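Local atomic coordinates of genome polyprotein (Chicken sicinivirus JSY, PDB entry 6QWT), a protein that serves as the RNA-dependent RNA polymerase (3Dpol) released from the viral polyprotein and probably copies the viral RNA genome. Residues Ala110-Phe124 and Ile175-Arg187. Numbering follows the deposited sequence.
Sequences AGYPWCLTLNRRSLF and IEAAPIHAIIAGR. Unlike the reference sequence in segment 110-124: L118 (reference Arg).
The start of helix 180-189, just after strand 174-177, packs here against the loop that joins strands 101-102 and 124-126. I180 is the central residue. Its backbone N donates to A110 O at 2.9 Å, coming from above the carbonyl plane. P179, at the N-cap position, passes G111 with the CA atoms 3.9 Å apart. P179 CB lies against Y112 O.

W114 turns its indole toward the helix. I180 CG2 sits over one face, 3.8 Å from the centroid of the five-membered ring, a CH-pi contact. L123 CD1 also touches this methyl. At the indole edge, NE1 donates to H181 ND1 at 3.0 Å. The bond is nearly straight (176°) and lies in the indole plane, but it meets the imidazole 33° out of its plane. With chi1 at 63°, H181 places its ring between its own backbone N and carbonyl carbon, beside W114.

Strand 174-177 is an outermost strand of a five-stranded mixed sheet. This strand and the residues just before it are consistent with motif F of the fingers in picornaviral polymerases. One water links Y112 N to A177 O at the end of the strand. A second links R120 NH2 to A178 O in the turn that follows.

R120 reaches across on an extended chain. I180 CD1 lies over one guanidinium face, 3.6 Å from NE, while I183 CD1 approaches NH2 obliquely. NH1 is held by D105 O. F124 meets the helix with its ring edge, CZ lying 4.0 Å from I184 CD1 and 4.2 Å from I180 CG1. Helix 136-147 touches both F124, through L138, and I184, through I142.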
loop_
_atom_site.group_PDB
_atom_site.type_symbol
_atom_site.label_atom_id
_atom_site.label_comp_id
_atom_site.label_asym_id
_atom_site.label_seq_id
_atom_site.Cartn_x
_atom_site.Cartn_y
_atom_site.Cartn_z
ATOM N N ALA A 110 -5.104 16.780 -6.975
ATOM C CA ALA A 110 -6.261 17.239 -6.221
ATOM C C ALA A 110 -7.491 16.368 -6.441
ATOM O O ALA A 110 -8.471 16.510 -5.702
ATOM C CB ALA A 110 -6.583 18.690 -6.582
ATOM N N GLY A 111 -7.461 15.472 -7.427
ATOM C CA GLY A 111 -8.572 14.579 -7.673
ATOM C C GLY A 111 -9.728 15.261 -8.376
ATOM O O GLY A 111 -9.738 16.469 -8.620
ATOM N N TYR A 112 -10.735 14.450 -8.701
ATOM C CA TYR A 112 -11.895 14.908 -9.452
ATOM C C TYR A 112 -12.884 15.627 -8.531
ATOM O O TYR A 112 -13.169 15.143 -7.434
ATOM C CB TYR A 112 -12.587 13.728 -10.131
ATOM C CG TYR A 112 -13.518 14.146 -11.237
ATOM C CD1 TYR A 112 -13.033 14.412 -12.511
ATOM C CD2 TYR A 112 -14.878 14.299 -11.005
ATOM C CE1 TYR A 112 -13.878 14.809 -13.526
ATOM C CE2 TYR A 112 -15.731 14.695 -12.012
ATOM C CZ TYR A 112 -15.225 14.949 -13.270
ATOM O OH TYR A 112 -16.070 15.340 -14.275
ATOM N N PRO A 113 -13.443 16.773 -8.960
ATOM C CA PRO A 113 -13.214 17.405 -10.266
ATOM C C PRO A 113 -12.113 18.465 -10.272
ATOM O O PRO A 113 -11.898 19.088 -11.312
ATOM C CB PRO A 113 -14.569 18.050 -10.563
ATOM C CG PRO A 113 -15.050 18.479 -9.208
ATOM C CD PRO A 113 -14.517 17.457 -8.214
ATOM N N TRP A 114 -11.437 18.666 -9.134
ATOM C CA TRP A 114 -10.424 19.714 -9.048
ATOM C C TRP A 114 -9.307 19.502 -10.064
ATOM O O TRP A 114 -8.863 20.452 -10.720
ATOM C CB TRP A 114 -9.839 19.773 -7.636
ATOM C CG TRP A 114 -10.846 19.641 -6.532
ATOM C CD1 TRP A 114 -11.200 18.495 -5.878
ATOM C CD2 TRP A 114 -11.615 20.696 -5.939
ATOM N NE1 TRP A 114 -12.148 18.771 -4.923
ATOM C CE2 TRP A 114 -12.420 20.115 -4.939
ATOM C CE3 TRP A 114 -11.705 22.073 -6.161
ATOM C CZ2 TRP A 114 -13.301 20.862 -4.161
ATOM C CZ3 TRP A 114 -12.580 22.815 -5.387
ATOM C CH2 TRP A 114 -13.367 22.208 -4.400
ATOM N N CYS A 115 -8.853 18.257 -10.225
ATOM C CA CYS A 115 -7.699 17.934 -11.060
ATOM C C CYS A 115 -7.944 18.237 -12.534
ATOM O O CYS A 115 -7.109 17.927 -13.390
ATOM C CB CYS A 115 -7.335 16.461 -10.894
ATOM S SG CYS A 115 -8.586 15.366 -11.588
ATOM N N LEU A 116 -9.094 18.829 -12.839
ATOM C CA LEU A 116 -9.434 19.227 -14.194
ATOM C C LEU A 116 -8.873 20.595 -14.554
ATOM O O LEU A 116 -8.496 20.820 -15.710
ATOM C CB LEU A 116 -10.955 19.238 -14.352
ATOM C CG LEU A 116 -11.588 18.833 -15.678
ATOM C CD1 LEU A 116 -10.937 17.581 -16.228
ATOM C CD2 LEU A 116 -13.076 18.617 -15.465
ATOM N N THR A 117 -8.811 21.515 -13.586
ATOM C CA THR A 117 -8.363 22.877 -13.844
ATOM C C THR A 117 -7.445 23.412 -12.750
ATOM O O THR A 117 -7.099 24.599 -12.784
ATOM C CB THR A 117 -9.562 23.830 -13.985
ATOM O OG1 THR A 117 -10.306 23.844 -12.758
ATOM C CG2 THR A 117 -10.478 23.405 -15.125
ATOM N N LEU A 118 -7.036 22.584 -11.791
ATOM C CA LEU A 118 -6.450 23.092 -10.559
ATOM C C LEU A 118 -5.599 22.008 -9.915
ATOM O O LEU A 118 -5.923 20.820 -9.990
ATOM C CB LEU A 118 -7.547 23.551 -9.592
ATOM C CG LEU A 118 -7.382 24.866 -8.834
ATOM C CD1 LEU A 118 -6.669 25.902 -9.687
ATOM C CD2 LEU A 118 -8.743 25.382 -8.387
ATOM N N ASN A 119 -4.514 22.432 -9.275
ATOM C CA ASN A 119 -3.680 21.528 -8.503
ATOM C C ASN A 119 -3.989 21.698 -7.016
ATOM O O ASN A 119 -4.826 22.511 -6.617
ATOM C CB ASN A 119 -2.198 21.756 -8.817
ATOM C CG ASN A 119 -1.682 23.097 -8.318
ATOM O OD1 ASN A 119 -2.452 23.971 -7.918
ATOM N ND2 ASN A 119 -0.365 23.262 -8.340
ATOM N N ARG A 120 -3.301 20.914 -6.182
ATOM C CA ARG A 120 -3.637 20.875 -4.763
ATOM C C ARG A 120 -3.275 22.181 -4.068
ATOM O O ARG A 120 -4.073 22.721 -3.291
ATOM C CB ARG A 120 -2.937 19.694 -4.091
ATOM C CG ARG A 120 -3.877 18.560 -3.723
ATOM C CD ARG A 120 -3.232 17.582 -2.758
ATOM N NE ARG A 120 -3.927 16.300 -2.770
ATOM C CZ ARG A 120 -3.588 15.258 -2.021
ATOM N NH1 ARG A 120 -2.557 15.340 -1.194
ATOM N NH2 ARG A 120 -4.283 14.131 -2.101
ATOM N N ARG A 121 -2.077 22.707 -4.341
ATOM C CA ARG A 121 -1.603 23.901 -3.643
ATOM C C ARG A 121 -2.512 25.102 -3.885
ATOM O O ARG A 121 -2.637 25.970 -3.011
ATOM C CB ARG A 121 -0.167 24.217 -4.073
ATOM C CG ARG A 121 0.426 25.474 -3.450
ATOM C CD ARG A 121 0.424 25.405 -1.929
ATOM N NE ARG A 121 0.871 26.656 -1.318
ATOM C CZ ARG A 121 0.068 27.675 -1.029
ATOM N NH1 ARG A 121 -1.230 27.597 -1.296
ATOM N NH2 ARG A 121 0.560 28.776 -0.476
ATOM N N SER A 122 -3.167 25.165 -5.046
ATOM C CA SER A 122 -4.003 26.314 -5.372
ATOM C C SER A 122 -5.209 26.448 -4.453
ATOM O O SER A 122 -5.737 27.555 -4.309
ATOM C CB SER A 122 -4.477 26.222 -6.823
ATOM O OG SER A 122 -3.380 26.268 -7.719
ATOM N N LEU A 123 -5.655 25.360 -3.830
ATOM C CA LEU A 123 -6.872 25.369 -3.032
ATOM C C LEU A 123 -6.650 25.803 -1.589
ATOM O O LEU A 123 -7.610 25.814 -0.811
ATOM C CB LEU A 123 -7.519 23.981 -3.057
ATOM C CG LEU A 123 -7.830 23.435 -4.449
ATOM C CD1 LEU A 123 -7.994 21.925 -4.415
ATOM C CD2 LEU A 123 -9.075 24.104 -5.003
ATOM N N PHE A 124 -5.425 26.168 -1.211
ATOM C CA PHE A 124 -5.114 26.524 0.166
ATOM C C PHE A 124 -4.451 27.892 0.232
ATOM O O PHE A 124 -3.705 28.288 -0.670
ATOM C CB PHE A 124 -4.195 25.483 0.827
ATOM C CG PHE A 124 -4.768 24.095 0.853
ATOM C CD1 PHE A 124 -5.553 23.675 1.915
ATOM C CD2 PHE A 124 -4.517 23.209 -0.181
ATOM C CE1 PHE A 124 -6.080 22.396 1.941
ATOM C CE2 PHE A 124 -5.039 21.930 -0.160
ATOM C CZ PHE A 124 -5.820 21.524 0.904
ATOM N N ILE A 175 -4.017 2.564 -10.674
ATOM C CA ILE A 175 -3.780 3.506 -9.588
ATOM C C ILE A 175 -4.976 4.443 -9.528
ATOM O O ILE A 175 -5.369 5.026 -10.546
ATOM C CB ILE A 175 -2.456 4.277 -9.770
ATOM C CG1 ILE A 175 -2.315 5.371 -8.708
ATOM C CG2 ILE A 175 -2.336 4.853 -11.173
ATOM C CD1 ILE A 175 -0.975 6.085 -8.740
ATOM N N GLU A 176 -5.573 4.560 -8.344
ATOM C CA GLU A 176 -6.802 5.318 -8.165
ATOM C C GLU A 176 -6.597 6.340 -7.058
ATOM O O GLU A 176 -6.068 6.010 -5.994
ATOM C CB GLU A 176 -7.978 4.386 -7.840
ATOM C CG GLU A 176 -7.940 3.068 -8.615
ATOM C CD GLU A 176 -9.305 2.418 -8.763
ATOM O OE1 GLU A 176 -9.473 1.266 -8.310
ATOM O OE2 GLU A 176 -10.209 3.060 -9.339
ATOM N N ALA A 177 -7.011 7.578 -7.317
ATOM C CA ALA A 177 -6.800 8.687 -6.397
ATOM C C ALA A 177 -8.140 9.279 -5.984
ATOM O O ALA A 177 -8.980 9.582 -6.838
ATOM C CB ALA A 177 -5.916 9.766 -7.031
ATOM N N ALA A 178 -8.335 9.437 -4.680
ATOM C CA ALA A 178 -9.520 10.095 -4.158
ATOM C C ALA A 178 -9.359 11.611 -4.244
ATOM O O ALA A 178 -8.238 12.125 -4.277
ATOM C CB ALA A 178 -9.764 9.668 -2.713
ATOM N N PRO A 179 -10.464 12.352 -4.293
ATOM C CA PRO A 179 -10.363 13.813 -4.350
ATOM C C PRO A 179 -9.959 14.402 -3.005
ATOM O O PRO A 179 -10.129 13.793 -1.947
ATOM C CB PRO A 179 -11.772 14.258 -4.755
ATOM C CG PRO A 179 -12.662 13.147 -4.319
ATOM C CD PRO A 179 -11.855 11.881 -4.413
ATOM N N ILE A 180 -9.428 15.628 -3.067
ATOM C CA ILE A 180 -8.814 16.249 -1.894
ATOM C C ILE A 180 -9.843 16.472 -0.786
ATOM O O ILE A 180 -9.532 16.332 0.403
ATOM C CB ILE A 180 -8.102 17.559 -2.293
ATOM C CG1 ILE A 180 -7.463 18.225 -1.070
ATOM C CG2 ILE A 180 -9.063 18.515 -3.001
ATOM C CD1 ILE A 180 -6.388 17.385 -0.406
ATOM N N HIS A 181 -11.084 16.809 -1.150
ATOM C CA HIS A 181 -12.092 17.039 -0.119
ATOM C C HIS A 181 -12.526 15.736 0.543
ATOM O O HIS A 181 -12.877 15.735 1.727
ATOM C CB HIS A 181 -13.301 17.784 -0.697
ATOM C CG HIS A 181 -14.039 17.032 -1.762
ATOM N ND1 HIS A 181 -13.529 16.836 -3.028
ATOM C CD2 HIS A 181 -15.264 16.453 -1.758
ATOM C CE1 HIS A 181 -14.400 16.157 -3.753
ATOM N NE2 HIS A 181 -15.461 15.911 -3.006
ATOM N N ALA A 182 -12.502 14.621 -0.194
ATOM C CA ALA A 182 -12.785 13.330 0.425
ATOM C C ALA A 182 -11.626 12.865 1.296
ATOM O O ALA A 182 -11.839 12.164 2.294
ATOM C CB ALA A 182 -13.094 12.284 -0.644
ATOM N N ILE A 183 -10.398 13.243 0.940
ATOM C CA ILE A 183 -9.242 12.836 1.729
ATOM C C ILE A 183 -9.214 13.576 3.059
ATOM O O ILE A 183 -8.963 12.978 4.113
ATOM C CB ILE A 183 -7.951 13.054 0.919
ATOM C CG1 ILE A 183 -7.713 11.864 -0.012
ATOM C CG2 ILE A 183 -6.758 13.263 1.840
ATOM C CD1 ILE A 183 -6.976 12.221 -1.273
ATOM N N ILE A 184 -9.491 14.881 3.040
ATOM C CA ILE A 184 -9.475 15.662 4.272
ATOM C C ILE A 184 -10.608 15.232 5.198
ATOM O O ILE A 184 -10.423 15.126 6.417
ATOM C CB ILE A 184 -9.534 17.165 3.945
ATOM C CG1 ILE A 184 -8.260 17.589 3.210
ATOM C CG2 ILE A 184 -9.696 17.982 5.212
ATOM C CD1 ILE A 184 -8.303 19.005 2.682
ATOM N N ALA A 185 -11.794 14.968 4.641
ATOM C CA ALA A 185 -12.887 14.447 5.458
ATOM C C ALA A 185 -12.526 13.096 6.062
ATOM O O ALA A 185 -12.848 12.820 7.223
ATOM C CB ALA A 185 -14.163 14.339 4.625
ATOM N N GLY A 186 -11.849 12.244 5.290
ATOM C CA GLY A 186 -11.441 10.951 5.812
ATOM C C GLY A 186 -10.380 11.065 6.891
ATOM O O GLY A 186 -10.408 10.330 7.882
ATOM N N ARG A 187 -9.428 11.984 6.713
ATOM C CA ARG A 187 -8.435 12.228 7.751
ATOM C C ARG A 187 -9.051 12.873 8.984
ATOM O O ARG A 187 -8.470 12.791 10.069
ATOM C CB ARG A 187 -7.303 13.106 7.213
ATOM C CG ARG A 187 -6.521 12.479 6.074
ATOM C CD ARG A 187 -5.471 13.433 5.528
ATOM N NE ARG A 187 -4.122 12.943 5.790
ATOM C CZ ARG A 187 -3.240 13.559 6.569
ATOM N NH1 ARG A 187 -3.557 14.701 7.165
ATOM N NH2 ARG A 187 -2.038 13.033 6.753
HETATM O O HOH W 1 -10.672 11.691 -7.537
HETATM O O HOH W 2 -6.579 14.289 -3.874
#